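Long-range contacts in thermoresistant glucokinase (Janibacter sp. HTCC2649, PDB 4EUN), which probably phosphorylates gluconate with ATP to give 6-phosphogluconate, as a small P-loop sugar kinase of the gluconokinase type: residues T29-V34 and G122-D127; M35-S40 and S157-L162; D127-D132 and E185-W190. All blocks are in the same frame, centred on the assembly; numbering follows the deposited sequence. Where two conformers were deposited one is given.

How the contacts relate
All three contacts are built on two neighbouring parallel strands, 31-35 and 127-132, of the five-stranded sheet. Contact 1 joins the beginnings of these strands. Contact 2 lies where the chain leaves strand 31-35, its centre about 20 Å from that of contact 1 and across the centre of the chain. Contact 3, centred about 13 Å from contact 1 and 16 Å from contact 2, packs strand 127-132 against helix 180-191. Contact 1 closes along the chain before contact 3 opens and shares Asp127 with it, whereas contact 2 interleaves with both. The sheet thus connects its helical cover with the sulfate-holding loop, a likely phosphate site.

Contact 1 (T29-V34 and G122-D127); sequences TRHVVV and GPPSVD
Bends at chi2 (-65°) and chi3 (-61°) curl the Arg30 side chain round so that its guanidinium reaches Asp127. Arg30 NH2 donates to Asp127 OD2 over 2.9 Å in a nearly straight salt bridge, and NE adds a weak bond to the same oxygen. OD2 lies in the guanidinium plane, but NH2 comes to it from above the carboxylate, the two planes standing 86° apart. A water donates to Asp127 OD2 at 2.8 Å, accepts from Arg30 NE and His31 N, and is also hydrogen-bonded to Ser125 OG. Asp127 OD1 pairs with Ser170, and Arg30 NH2 also serves Leu191 O. Here strands 31-35 and 127-132 of the P-loop kinase sheet come together in parallel: Asp127 flanks Val32, donating from N to His31 O (2.9 Å) and accepting at O from Val33 N (2.8 Å). The His31 ring lies against the incoming loop, where Pro123 CB sits over one face, 3.8 Å from the centroid, as a CH-pi contact. The buried Ser125 O, without a hydrogen-bond partner in the model, lies near the ring's edge, 3.5 Å from His31 CB. A hydrogen bond between His31 NE2 and Thr29 OG1 (2.8 Å) and another between His31 ND1 and Thr104 OG1 fix the ring's rotation. Further along the strand, Val33 CG2 meets Val126 CG1 at 3.6 Å.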
# COMPACT_ATOMS: atom_id res chain seq x y z
N THR A 29 -7.35 15.21 -12.68
CA THR A 29 -6.75 14.16 -11.89
C THR A 29 -7.49 12.86 -12.14
O THR A 29 -8.65 12.88 -12.58
CB THR A 29 -6.72 14.49 -10.39
OG1 THR A 29 -8.05 14.70 -9.90
CG2 THR A 29 -5.90 15.75 -10.14
N ARG A 30 -6.83 11.74 -11.90
CA ARG A 30 -7.44 10.44 -12.11
C ARG A 30 -7.44 9.68 -10.80
O ARG A 30 -6.52 9.83 -9.98
CB ARG A 30 -6.67 9.63 -13.15
CG ARG A 30 -6.61 10.29 -14.52
CD ARG A 30 -8.00 10.38 -15.15
NE ARG A 30 -8.59 9.06 -15.34
CZ ARG A 30 -8.36 8.28 -16.39
NH1 ARG A 30 -7.55 8.68 -17.36
NH2 ARG A 30 -8.94 7.09 -16.48
N HIS A 31 -8.46 8.85 -10.60
CA HIS A 31 -8.60 8.12 -9.36
C HIS A 31 -9.12 6.74 -9.65
O HIS A 31 -10.22 6.57 -10.16
CB HIS A 31 -9.50 8.91 -8.40
CG HIS A 31 -9.04 10.32 -8.23
ND1 HIS A 31 -8.04 10.66 -7.35
CD2 HIS A 31 -9.37 11.46 -8.89
CE1 HIS A 31 -7.79 11.96 -7.46
NE2 HIS A 31 -8.58 12.46 -8.38
N VAL A 32 -8.28 5.75 -9.34
CA VAL A 32 -8.55 4.37 -9.71
C VAL A 32 -8.73 3.56 -8.45
O VAL A 32 -8.03 3.76 -7.47
CB VAL A 32 -7.36 3.79 -10.53
CG1 VAL A 32 -7.65 2.35 -10.97
CG2 VAL A 32 -7.08 4.66 -11.75
N VAL A 33 -9.70 2.64 -8.47
CA VAL A 33 -9.89 1.70 -7.38
C VAL A 33 -9.76 0.29 -7.94
O VAL A 33 -10.48 -0.06 -8.88
CB VAL A 33 -11.28 1.87 -6.70
CG1 VAL A 33 -11.52 0.75 -5.68
CG2 VAL A 33 -11.36 3.23 -6.02
N VAL A 34 -8.85 -0.50 -7.37
CA VAL A 34 -8.73 -1.91 -7.72
C VAL A 34 -9.52 -2.65 -6.68
O VAL A 34 -9.17 -2.64 -5.50
CB VAL A 34 -7.27 -2.40 -7.70
CG1 VAL A 34 -7.20 -3.84 -8.21
CG2 VAL A 34 -6.39 -1.48 -8.57
N GLY A 122 -16.57 11.59 -3.54
CA GLY A 122 -15.34 12.31 -3.25
C GLY A 122 -14.75 13.06 -4.43
O GLY A 122 -15.07 14.23 -4.65
N PRO A 123 -13.89 12.39 -5.21
CA PRO A 123 -13.15 13.03 -6.31
C PRO A 123 -14.02 13.17 -7.56
O PRO A 123 -15.12 12.62 -7.61
CB PRO A 123 -12.00 12.04 -6.55
CG PRO A 123 -12.61 10.70 -6.22
CD PRO A 123 -13.53 10.97 -5.05
N PRO A 124 -13.53 13.91 -8.56
CA PRO A 124 -14.40 14.18 -9.72
C PRO A 124 -14.76 12.96 -10.56
O PRO A 124 -15.72 13.03 -11.32
CB PRO A 124 -13.57 15.17 -10.55
CG PRO A 124 -12.64 15.80 -9.58
CD PRO A 124 -12.30 14.71 -8.60
N SER A 125 -14.01 11.87 -10.42
CA SER A 125 -14.33 10.62 -11.12
C SER A 125 -13.64 9.47 -10.41
O SER A 125 -12.63 9.67 -9.74
CB SER A 125 -13.88 10.67 -12.58
OG SER A 125 -12.47 10.83 -12.66
N VAL A 126 -14.19 8.26 -10.56
CA VAL A 126 -13.53 7.05 -10.08
C VAL A 126 -13.66 5.91 -11.09
O VAL A 126 -14.77 5.56 -11.52
CB VAL A 126 -14.08 6.57 -8.72
CG1 VAL A 126 -13.23 5.40 -8.20
CG2 VAL A 126 -14.06 7.69 -7.69
N ASP A 127 -12.52 5.34 -11.47
CA ASP A 127 -12.49 4.23 -12.41
C ASP A 127 -12.16 2.96 -11.66
O ASP A 127 -11.25 2.94 -10.84
CB ASP A 127 -11.43 4.47 -13.50
CG ASP A 127 -11.69 5.72 -14.30
OD1 ASP A 127 -12.80 5.87 -14.86
OD2 ASP A 127 -10.78 6.57 -14.36
O HOH W 1 -10.42 8.83 -12.77

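Contact 2 (M35-S40 and S157-L162); sequences MGVSGS and SQLATL. With SO4 (sulfate ion), chain B.
Val37 O is gripped by both the side chain and the backbone of Ser40: OG donates to it at 2.6 Å, within the carbonyl plane, and Ser40 N at 3.3 Å. Lys42 NZ adds a weak bond. The backbone bond closes a type II turn from Val37 to Ser40, reinforced by Ser40 OG, in a loop that has the sequence and the strand-loop-helix shape of a Walker A P-loop. The turn presents Gly39 N to sulfate O2 (3.1 Å), and Gly41 N, Lys42 NZ and Thr43 OG1 complete the anion's seat. The sulfate probably came from the crystallisation liquor, but its position is consistent with a site for a nucleotide phosphate. On the helix side of the loop, Val37 CG1 does the touching. It stands anti to its carbonyl carbon (chi1 -54°) and reaches Gln158 CB at 3.7 Å and Leu159 CD2 at 3.8 Å. Val37 and Gln158 run past each other in opposite directions, while Leu159 crosses Val37 at about a right angle. A bend at chi2 (-88°) turns the Gln158 amide so that OE1 can accept from Ala110 N. Ile138 of helix 135-142 also packs on Val37. Leu162, where the chain leaves helix 155-161, forks over the start of the loop: CD1 packs against SD in one of two modelled conformers of Met35, and the other branch, CD2, lies 4.1 Å from Val37 CG1 and 4.2 Å from Gly36 CA.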
# COMPACT_ATOMS: atom_id res chain seq x y z
N MET A 35 -10.57 -3.33 -7.12
CA MET A 35 -11.50 -3.96 -6.21
C MET A 35 -11.45 -5.46 -6.43
O MET A 35 -11.41 -5.93 -7.55
CB MET A 35 -12.90 -3.40 -6.49
CG MET A 35 -14.04 -4.31 -6.10
SD MET A 35 -15.64 -3.57 -6.47
CE MET A 35 -15.71 -3.61 -8.26
N GLY A 36 -11.41 -6.23 -5.34
CA GLY A 36 -11.43 -7.68 -5.44
C GLY A 36 -11.24 -8.26 -4.06
O GLY A 36 -10.78 -7.57 -3.16
N VAL A 37 -11.56 -9.53 -3.88
CA VAL A 37 -11.41 -10.12 -2.56
C VAL A 37 -9.94 -10.28 -2.18
O VAL A 37 -9.05 -10.14 -3.02
CB VAL A 37 -12.13 -11.48 -2.44
CG1 VAL A 37 -13.60 -11.32 -2.84
CG2 VAL A 37 -11.45 -12.54 -3.31
N SER A 38 -9.68 -10.55 -0.90
CA SER A 38 -8.33 -10.84 -0.44
C SER A 38 -7.73 -12.03 -1.17
O SER A 38 -8.39 -13.07 -1.33
CB SER A 38 -8.33 -11.12 1.06
OG SER A 38 -8.70 -9.98 1.80
N GLY A 39 -6.48 -11.90 -1.60
CA GLY A 39 -5.79 -13.00 -2.24
C GLY A 39 -6.04 -13.04 -3.74
O GLY A 39 -5.67 -14.01 -4.40
N SER A 40 -6.67 -11.99 -4.26
CA SER A 40 -6.94 -11.90 -5.69
C SER A 40 -5.76 -11.30 -6.46
O SER A 40 -5.65 -11.48 -7.68
CB SER A 40 -8.23 -11.12 -5.95
OG SER A 40 -8.16 -9.81 -5.41
N SER A 157 -18.41 -14.80 2.24
CA SER A 157 -19.12 -13.54 2.48
C SER A 157 -18.64 -12.41 1.57
O SER A 157 -19.42 -11.57 1.15
CB SER A 157 -19.03 -13.12 3.95
OG SER A 157 -17.71 -12.77 4.31
N GLN A 158 -17.34 -12.40 1.29
CA GLN A 158 -16.78 -11.39 0.40
C GLN A 158 -17.31 -11.56 -1.03
O GLN A 158 -17.64 -10.58 -1.69
CB GLN A 158 -15.25 -11.44 0.43
CG GLN A 158 -14.65 -10.78 1.66
CD GLN A 158 -14.44 -9.29 1.43
OE1 GLN A 158 -13.66 -8.91 0.57
NE2 GLN A 158 -15.17 -8.46 2.17
N LEU A 159 -17.40 -12.80 -1.49
CA LEU A 159 -17.88 -13.05 -2.84
C LEU A 159 -19.36 -12.69 -2.95
O LEU A 159 -19.84 -12.33 -4.02
CB LEU A 159 -17.64 -14.50 -3.25
CG LEU A 159 -16.16 -14.89 -3.36
CD1 LEU A 159 -16.04 -16.38 -3.58
CD2 LEU A 159 -15.49 -14.14 -4.50
N ALA A 160 -20.07 -12.76 -1.83
CA ALA A 160 -21.46 -12.31 -1.80
C ALA A 160 -21.59 -10.78 -1.82
O ALA A 160 -22.58 -10.24 -2.32
CB ALA A 160 -22.17 -12.89 -0.59
N THR A 161 -20.59 -10.09 -1.28
CA THR A 161 -20.60 -8.63 -1.17
C THR A 161 -20.17 -7.94 -2.47
O THR A 161 -20.59 -6.82 -2.78
CB THR A 161 -19.66 -8.17 -0.01
OG1 THR A 161 -20.15 -8.70 1.23
CG2 THR A 161 -19.57 -6.65 0.09
N LEU A 162 -19.34 -8.64 -3.24
CA LEU A 162 -18.77 -8.11 -4.48
C LEU A 162 -19.82 -8.09 -5.59
O LEU A 162 -20.03 -9.09 -6.28
CB LEU A 162 -17.56 -8.97 -4.87
CG LEU A 162 -16.63 -8.44 -5.96
CD1 LEU A 162 -16.41 -7.00 -5.73
CD2 LEU A 162 -15.30 -9.15 -5.93
S SO4 B . -4.52 -9.03 -2.49
O1 SO4 B . -5.86 -8.76 -2.99
O2 SO4 B . -4.62 -9.47 -1.11
O3 SO4 B . -3.72 -7.81 -2.56
O4 SO4 B . -3.87 -10.06 -3.27

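Contact 3 (D127-D132 and E185-W190); sequences DFLHLD and ERALTW
The contact belongs to the alpha/beta layering of the P-loop kinase fold: helix 180-191 lies against the parallel sheet and runs back across strand 127-132 at 160° to it, nearly antiparallel. The axes of the two segments come within 10.4 Å, and the space between them is filled by Leu129, Ala187 and Trp190. Leu129 and Trp190 carry most of the contact. Leu129 CG is anti to the carbonyl carbon, and the two methyls divide between the helix residues: Leu129 CD1 sits 3.8 Å from Ala187 CB, and CD2 meets Trp190 CE3 at 3.9 Å. The CA atoms of Leu129 and Ala187 are 7.2 Å apart, a spacing consistent with the small side chain of Ala187. One turn further on, Trp190 stretches its indole out from the helix, CG anti to the backbone N (chi1 -180°), and lays it alongside Leu129, the two side chains passing in opposite directions. The six-membered ring of the indole carries on towards the beginning of the strand, where Trp190 CZ3 comes 3.9 Å from Phe128 O and 4.0 Å from Asp127 CB. These partners lie oblique to the ring. Val49 of helix 42-53 also packs on Ala187, and Ile172 of the neighbouring strand touches both Leu129 and Trp190. No hydrogen bond joins these two segments, so the contact between them is one of apolar fit, in which a leucine, an alanine and an indole meet through shape rather than through directed bonds.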
# COMPACT_ATOMS: atom_id res chain seq x y z
N ASP A 127 -12.52 5.34 -11.47
CA ASP A 127 -12.49 4.23 -12.41
C ASP A 127 -12.16 2.96 -11.66
O ASP A 127 -11.25 2.94 -10.84
CB ASP A 127 -11.43 4.47 -13.50
CG ASP A 127 -11.69 5.72 -14.30
OD1 ASP A 127 -12.80 5.87 -14.86
OD2 ASP A 127 -10.78 6.57 -14.36
N PHE A 128 -12.91 1.89 -11.93
CA PHE A 128 -12.72 0.65 -11.18
C PHE A 128 -12.06 -0.43 -12.01
O PHE A 128 -12.42 -0.64 -13.16
CB PHE A 128 -14.09 0.15 -10.67
CG PHE A 128 -14.65 1.01 -9.58
CD1 PHE A 128 -15.38 2.15 -9.88
CD2 PHE A 128 -14.39 0.70 -8.24
CE1 PHE A 128 -15.86 2.97 -8.86
CE2 PHE A 128 -14.88 1.50 -7.22
CZ PHE A 128 -15.61 2.64 -7.53
N LEU A 129 -11.08 -1.10 -11.42
CA LEU A 129 -10.54 -2.32 -11.99
C LEU A 129 -11.01 -3.45 -11.09
O LEU A 129 -10.63 -3.54 -9.92
CB LEU A 129 -9.00 -2.28 -12.03
CG LEU A 129 -8.37 -1.09 -12.76
CD1 LEU A 129 -6.86 -1.13 -12.58
CD2 LEU A 129 -8.73 -1.10 -14.24
N HIS A 130 -11.88 -4.29 -11.62
CA HIS A 130 -12.48 -5.37 -10.83
C HIS A 130 -11.71 -6.67 -11.07
O HIS A 130 -11.86 -7.31 -12.11
CB HIS A 130 -13.95 -5.52 -11.21
CG HIS A 130 -14.64 -6.68 -10.57
ND1 HIS A 130 -15.86 -7.13 -11.01
CD2 HIS A 130 -14.29 -7.47 -9.53
CE1 HIS A 130 -16.24 -8.16 -10.28
NE2 HIS A 130 -15.31 -8.40 -9.37
N LEU A 131 -10.87 -7.04 -10.10
CA LEU A 131 -10.02 -8.21 -10.21
C LEU A 131 -10.75 -9.39 -9.59
O LEU A 131 -11.10 -9.38 -8.41
CB LEU A 131 -8.70 -7.96 -9.47
CG LEU A 131 -7.56 -8.98 -9.58
CD1 LEU A 131 -7.02 -9.07 -10.99
CD2 LEU A 131 -6.45 -8.54 -8.64
N ASP A 132 -11.01 -10.42 -10.40
CA ASP A 132 -11.84 -11.49 -9.91
C ASP A 132 -11.67 -12.76 -10.73
O ASP A 132 -11.02 -12.76 -11.77
CB ASP A 132 -13.29 -11.04 -9.92
CG ASP A 132 -14.10 -11.64 -8.80
OD1 ASP A 132 -13.70 -12.69 -8.26
OD2 ASP A 132 -15.14 -11.05 -8.44
N GLU A 185 -1.09 -4.43 -18.28
CA GLU A 185 -1.12 -3.85 -19.61
C GLU A 185 -2.54 -3.57 -20.05
O GLU A 185 -2.83 -2.53 -20.64
CB GLU A 185 -0.43 -4.78 -20.61
CG GLU A 185 0.99 -4.38 -20.97
CD GLU A 185 1.05 -3.21 -21.95
OE1 GLU A 185 1.04 -3.47 -23.17
OE2 GLU A 185 1.10 -2.05 -21.49
N ARG A 186 -3.44 -4.51 -19.75
CA ARG A 186 -4.85 -4.38 -20.08
C ARG A 186 -5.46 -3.17 -19.35
O ARG A 186 -6.15 -2.36 -19.96
CB ARG A 186 -5.59 -5.66 -19.70
CG ARG A 186 -7.08 -5.65 -19.96
CD ARG A 186 -7.68 -7.04 -19.75
NE ARG A 186 -9.08 -6.98 -19.33
CZ ARG A 186 -10.10 -6.77 -20.15
NH1 ARG A 186 -9.88 -6.58 -21.45
NH2 ARG A 186 -11.34 -6.73 -19.68
N ALA A 187 -5.17 -3.06 -18.06
CA ALA A 187 -5.62 -1.93 -17.25
C ALA A 187 -5.09 -0.60 -17.77
O ALA A 187 -5.84 0.37 -17.88
CB ALA A 187 -5.18 -2.12 -15.79
N LEU A 188 -3.79 -0.56 -18.07
CA LEU A 188 -3.14 0.66 -18.54
C LEU A 188 -3.72 1.13 -19.87
O LEU A 188 -3.91 2.33 -20.09
CB LEU A 188 -1.63 0.44 -18.68
CG LEU A 188 -0.82 0.37 -17.37
CD1 LEU A 188 0.62 -0.06 -17.63
CD2 LEU A 188 -0.86 1.70 -16.66
N THR A 189 -4.01 0.18 -20.76
CA THR A 189 -4.60 0.50 -22.06
C THR A 189 -5.98 1.10 -21.85
O THR A 189 -6.33 2.11 -22.46
CB THR A 189 -4.71 -0.75 -22.96
OG1 THR A 189 -3.40 -1.24 -23.27
CG2 THR A 189 -5.41 -0.40 -24.26
N TRP A 190 -6.77 0.49 -20.97
CA TRP A 190 -8.11 0.97 -20.71
C TRP A 190 -8.13 2.33 -19.99
O TRP A 190 -8.85 3.24 -20.40
CB TRP A 190 -8.91 -0.06 -19.93
CG TRP A 190 -10.29 0.41 -19.67
CD1 TRP A 190 -11.30 0.53 -20.57
CD2 TRP A 190 -10.80 0.88 -18.42
NE1 TRP A 190 -12.42 1.04 -19.96
CE2 TRP A 190 -12.14 1.25 -18.64
CE3 TRP A 190 -10.26 1.01 -17.14
CZ2 TRP A 190 -12.95 1.75 -17.61
CZ3 TRP A 190 -11.06 1.49 -16.12
CH2 TRP A 190 -12.39 1.86 -16.37